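Local coordinates for endoglucanase (Bacillus akibai, PDB 1UWW) that binds non-crystalline cellulose through this family 28 carbohydrate-binding module, part of an alkaline cellulase that hydrolyses internal beta-1,4-glucosidic linkages, at the interface of chains A and B. Numbering follows the deposited sequence. Chains: chain A/B, Endoglucanase.

Contact 1: the interface of chains A and B. Residues chain A 106, 125, 127, 129; chain B 104, 106, 173.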
ATOM      1  N   ASN A 106       1.974   6.615  -3.618  1.00 17.93           N
ATOM      2  CA  ASN A 106       2.217   5.374  -2.897  1.00 18.01           C
ATOM      3  C   ASN A 106       3.425   4.691  -3.491  1.00 18.62           C
ATOM      4  O   ASN A 106       3.407   4.333  -4.688  1.00 20.31           O
ATOM      5  CB  ASN A 106       1.017   4.427  -2.992  1.00 18.50           C
ATOM      6  CG  ASN A 106      -0.125   4.781  -2.047  1.00 19.39           C
ATOM      7  OD1 ASN A 106      -1.257   4.249  -2.203  1.00 23.61           O
ATOM      8  ND2 ASN A 106       0.138   5.611  -1.082  1.00 19.74           N
ATOM      9  N   THR A 125       2.876  -0.146   2.382  1.00 21.01           N
ATOM     10  CA  THR A 125       3.094   0.938   1.445  1.00 21.16           C
ATOM     11  C   THR A 125       3.687   2.175   2.132  1.00 21.20           C
ATOM     12  O   THR A 125       3.278   2.482   3.257  1.00 22.43           O
ATOM     13  CB  THR A 125       1.732   1.249   0.886  1.00 21.00           C
ATOM     14  OG1 THR A 125       1.215   0.058   0.269  1.00 21.22           O
ATOM     15  CG2 THR A 125       1.805   2.314  -0.205  1.00 22.41           C
ATOM     16  N   THR A 127       3.787   6.135   1.870  1.00 18.58           N
ATOM     17  CA  THR A 127       2.907   7.107   1.249  1.00 18.86           C
ATOM     18  C   THR A 127       3.420   8.528   1.503  1.00 19.41           C
ATOM     19  O   THR A 127       3.737   8.890   2.655  1.00 21.40           O
ATOM     20  CB  THR A 127       1.474   6.917   1.779  1.00 20.09           C
ATOM     21  OG1 THR A 127       1.010   5.610   1.446  1.00 21.90           O
ATOM     22  CG2 THR A 127       0.497   7.918   1.144  1.00 20.07           C
ATOM     23  N   ASN A 129       2.188  12.405   1.108  1.00 18.28           N
ATOM     24  CA  ASN A 129       0.943  13.160   1.018  1.00 18.24           C
ATOM     25  C   ASN A 129       1.253  14.576   0.523  1.00 18.46           C
ATOM     26  O   ASN A 129       1.901  15.366   1.219  1.00 18.96           O
ATOM     27  CB  ASN A 129       0.274  13.176   2.393  1.00 19.01           C
ATOM     28  CG  ASN A 129      -1.137  13.679   2.349  1.00 19.46           C
ATOM     29  OD1 ASN A 129      -1.485  14.504   1.499  1.00 20.42           O
ATOM     30  ND2 ASN A 129      -1.966  13.185   3.254  1.00 19.45           N
TER
ATOM     31  N   ALA B 104      -3.275  10.266   6.370  1.00 17.31           N
ATOM     32  CA  ALA B 104      -4.040   9.353   5.513  1.00 17.84           C
ATOM     33  C   ALA B 104      -4.171   7.994   6.188  1.00 17.90           C
ATOM     34  O   ALA B 104      -3.588   7.740   7.237  1.00 17.46           O
ATOM     35  CB  ALA B 104      -3.354   9.212   4.110  1.00 18.31           C
ATOM     36  N   ASN B 106      -4.244   3.778   4.860  1.00 16.78           N
ATOM     37  CA  ASN B 106      -4.075   2.798   3.780  1.00 17.52           C
ATOM     38  C   ASN B 106      -4.831   1.537   4.099  1.00 18.19           C
ATOM     39  O   ASN B 106      -4.658   0.994   5.189  1.00 20.69           O
ATOM     40  CB  ASN B 106      -2.601   2.462   3.587  1.00 18.29           C
ATOM     41  CG  ASN B 106      -1.853   3.543   2.813  1.00 18.15           C
ATOM     42  OD1 ASN B 106      -2.464   4.364   2.163  1.00 20.30           O
ATOM     43  ND2 ASN B 106      -0.537   3.566   2.934  1.00 20.71           N
ATOM     44  N   VAL B 173      -1.208   6.419   8.126  1.00 18.90           N
ATOM     45  CA  VAL B 173      -0.151   7.171   7.428  1.00 19.83           C
ATOM     46  C   VAL B 173      -0.038   8.580   8.030  1.00 19.39           C
ATOM     47  O   VAL B 173      -0.602   9.540   7.513  1.00 19.48           O
ATOM     48  CB  VAL B 173      -0.448   7.282   5.913  1.00 20.79           C
ATOM     49  CG1 VAL B 173       0.724   7.911   5.184  1.00 21.49           C
ATOM     50  CG2 VAL B 173      -0.799   5.936   5.300  1.00 21.78           C
TER
HETATM   51  O   HOH W   1      -0.286  11.215   4.982  1.00 21.26           O
HETATM   52  O   HOH W   2       0.940   1.827   4.691  1.00 26.00           O
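A:Thr127 and B:Asn106, one on strand 126-129 and the other on strand 104-111, pass alongside each other in opposite directions across the chain boundary. The direct polar link is a hydrogen bond from the amide ND2 of B:Asn106 to the hydroxyl OG1 of A:Thr127, 3.0 Å long. It is nearly straight, 175° at the hydrogen, and the hydroxyl lies in the plane of the amide, so the bond helps to fix how the amide is turned. With OG1 anti to the carbonyl carbon (chi1 -61°), the threonine turns its hydroxyl to B:Asn106 and leaves CB and CG2 to B:Val173.

Packing comes from the same threonine. B:Val173, the last residue of strand 165-173, crosses it at about a right angle and presents its CG1 branch, 3.6 Å from A:Thr127 CB. The CG1 methyl also lies 4.0 Å from the A:Thr127 CG2 methyl, so one branch of the valine takes the apolar side of the threonine while the asparagine takes its hydroxyl.

Two waters extend the contact. The second N-H of B:Asn106 ND2 points to water 2 at 2.9 Å, and that water lies 2.8 Å from the backbone O of A:Thr125; both amide hydrogens are thus engaged. At the other end, the amide ND2 of A:Asn129 is 3.1 Å from water 1, which in turn meets the backbone O of B:Val173 at 3.1 Å.

This small, partly hydrated patch joins strand surfaces of two copies of the module. It supports the deposited dimer, though the structure alone does not show that the dimer forms in solution.

Contact 2: the interface of chains A and B. Residues chain A 66-68, 121; chain B 123-124.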
ATOM      1  N   ASP A  66      -6.817   0.855 -13.427  1.00 29.11           N
ATOM      2  CA  ASP A  66      -5.579   0.189 -12.990  1.00 27.99           C
ATOM      3  C   ASP A  66      -4.689   1.263 -12.360  1.00 27.00           C
ATOM      4  O   ASP A  66      -4.075   2.050 -13.070  1.00 27.00           O
ATOM      5  CB  ASP A  66      -4.874  -0.497 -14.166  1.00 27.64           C
ATOM      6  CG  ASP A  66      -3.524  -1.126 -13.782  1.00 29.30           C
ATOM      7  OD1 ASP A  66      -3.132  -1.055 -12.596  1.00 26.25           O
ATOM      8  OD2 ASP A  66      -2.786  -1.705 -14.615  1.00 31.20           O
ATOM      9  N   ASN A  67      -4.628   1.275 -11.032  1.00 27.22           N
ATOM     10  CA  ASN A  67      -3.897   2.297 -10.286  1.00 27.07           C
ATOM     11  C   ASN A  67      -2.373   2.306 -10.460  1.00 25.85           C
ATOM     12  O   ASN A  67      -1.717   3.218  -9.962  1.00 26.42           O
ATOM     13  CB  ASN A  67      -4.236   2.197  -8.790  1.00 28.24           C
ATOM     14  CG  ASN A  67      -5.609   2.751  -8.473  1.00 30.52           C
ATOM     15  OD1 ASN A  67      -5.922   3.898  -8.805  1.00 35.36           O
ATOM     16  ND2 ASN A  67      -6.441   1.942  -7.810  1.00 35.13           N
ATOM     17  N   TRP A  68      -1.812   1.286 -11.109  1.00 23.58           N
ATOM     18  CA  TRP A  68      -0.386   1.219 -11.421  1.00 22.52           C
ATOM     19  C   TRP A  68      -0.058   1.459 -12.897  1.00 22.29           C
ATOM     20  O   TRP A  68       1.103   1.535 -13.271  1.00 22.80           O
ATOM     21  CB  TRP A  68       0.203  -0.128 -10.987  1.00 21.63           C
ATOM     22  CG  TRP A  68       0.447  -0.279  -9.513  1.00 20.16           C
ATOM     23  CD1 TRP A  68       0.160   0.608  -8.509  1.00 22.32           C
ATOM     24  CD2 TRP A  68       1.050  -1.394  -8.887  1.00 19.36           C
ATOM     25  NE1 TRP A  68       0.550   0.089  -7.297  1.00 22.25           N
ATOM     26  CE2 TRP A  68       1.093  -1.141  -7.504  1.00 21.77           C
ATOM     27  CE3 TRP A  68       1.546  -2.602  -9.358  1.00 23.74           C
ATOM     28  CZ2 TRP A  68       1.632  -2.041  -6.594  1.00 22.63           C
ATOM     29  CZ3 TRP A  68       2.074  -3.513  -8.440  1.00 24.65           C
ATOM     30  CH2 TRP A  68       2.128  -3.208  -7.082  1.00 23.06           C
ATOM     31  N   GLN A 121       5.920  -8.975  -2.213  1.00 20.27           N
ATOM     32  CA  GLN A 121       5.770  -7.551  -2.042  1.00 20.02           C
ATOM     33  C   GLN A 121       5.929  -7.178  -0.584  1.00 20.06           C
ATOM     34  O   GLN A 121       5.401  -7.861   0.300  1.00 20.02           O
ATOM     35  CB  GLN A 121       4.381  -7.162  -2.539  1.00 21.62           C
ATOM     36  CG  GLN A 121       4.109  -5.691  -2.618  1.00 23.04           C
ATOM     37  CD  GLN A 121       2.834  -5.371  -3.379  1.00 23.53           C
ATOM     38  OE1 GLN A 121       2.372  -6.178  -4.193  1.00 27.51           O
ATOM     39  NE2 GLN A 121       2.297  -4.181  -3.143  1.00 25.08           N
TER
ATOM     40  N   PRO B 123      -2.091  -6.468  -4.731  1.00 18.34           N
ATOM     41  CA  PRO B 123      -0.930  -5.588  -4.924  1.00 18.91           C
ATOM     42  C   PRO B 123      -1.181  -4.110  -4.658  1.00 18.96           C
ATOM     43  O   PRO B 123      -0.277  -3.443  -4.144  1.00 19.04           O
ATOM     44  CB  PRO B 123      -0.557  -5.825  -6.391  1.00 19.23           C
ATOM     45  CG  PRO B 123      -1.762  -6.372  -7.030  1.00 21.34           C
ATOM     46  CD  PRO B 123      -2.424  -7.212  -5.967  1.00 19.35           C
ATOM     47  N   LYS B 124      -2.360  -3.603  -4.968  1.00 18.93           N
ATOM     48  CA  LYS B 124      -2.623  -2.180  -4.853  1.00 20.84           C
ATOM     49  C   LYS B 124      -3.336  -1.811  -3.539  1.00 21.14           C
ATOM     50  O   LYS B 124      -4.150  -2.557  -2.995  1.00 23.35           O
ATOM     51  CB  LYS B 124      -3.365  -1.701  -6.084  1.00 22.22           C
ATOM     52  CG  LYS B 124      -2.531  -1.891  -7.318  1.00 26.37           C
ATOM     53  CD  LYS B 124      -3.298  -1.561  -8.567  1.00 31.91           C
ATOM     54  CE  LYS B 124      -2.823  -2.360  -9.752  1.00 33.66           C
ATOM     55  NZ  LYS B 124      -4.004  -2.767 -10.550  1.00 33.62           N
TER
HETATM   56  O   HOH W   3      -6.264  -1.081  -9.411  1.00 35.67           O
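A two-fold symmetric contact between identical modules, mixing a salt bridge with packing on an aromatic ring, brings B:Pro123 and B:Lys124 against A:Asp66, A:Asn67, A:Trp68 and A:Gln121; it holds together the deposited pair, which may be a crystal pairing and not the biological state.

B:Lys124 lies across the face of A:Trp68. Its CG sits 3.7 Å from the centroid of the five-membered ring in a CH-pi contact, displaced toward the rim, and CE runs on beneath CG of the indole. The CD methylene also rests on A:Asn67 CB, 3.9 Å away, so the aliphatic part of the lysine is packed on two neighbouring side chains. The six-membered end of the indole belongs to B:Pro123, whose CB approaches A:Trp68 CH2 at 3.8 Å. Carbohydrate-binding modules commonly use exposed aromatic faces for sugar, so this lysine may occupy a surface suited to glucan.

The chain of B:Lys124 bends at its last torsion (chi4 140°), carrying NZ to A:Asp66 OD1, 2.8 Å away, in a salt bridge. A water 3.0 Å from B:Lys124 NZ also lies 3.3 Å from the backbone N of A:Asn67 and joins the two.

Beyond the ring, A:Gln121 reaches out with CG anti to its backbone N (chi1 -172°). Its NE2 donates to the carbonyl O of B:Pro123 at 2.9 Å, in the carbonyl plane and on a lone pair.

A:Asp66 OD1 accepts from more than one donor: the backbone N of A:Trp68 reaches it at 3.1 Å from the face of the carboxylate opposite to B:Lys124 NZ, a local bond within the 66-68 loop that helps hold the carboxylate in place for the lysine.

The C-alpha centres of contact 1 and contact 2 lie about 13 Å apart on one two-fold symmetric interface, and each has a twin with the chains exchanged. They share no residue, yet the segment around 121-129 feeds both: A:Gln121 and, from the other copy, B:Pro123 and B:Lys124 work in contact 2, while A:Thr125, A:Thr127 and A:Asn129 work in contact 1. Contact 2 buries more surface, 206 Å² against 127 Å², and brings charge and an aromatic ring, whereas contact 1 is neutral and partly bridged by water. Together with their twins they would fix the relative orientation of the two modules.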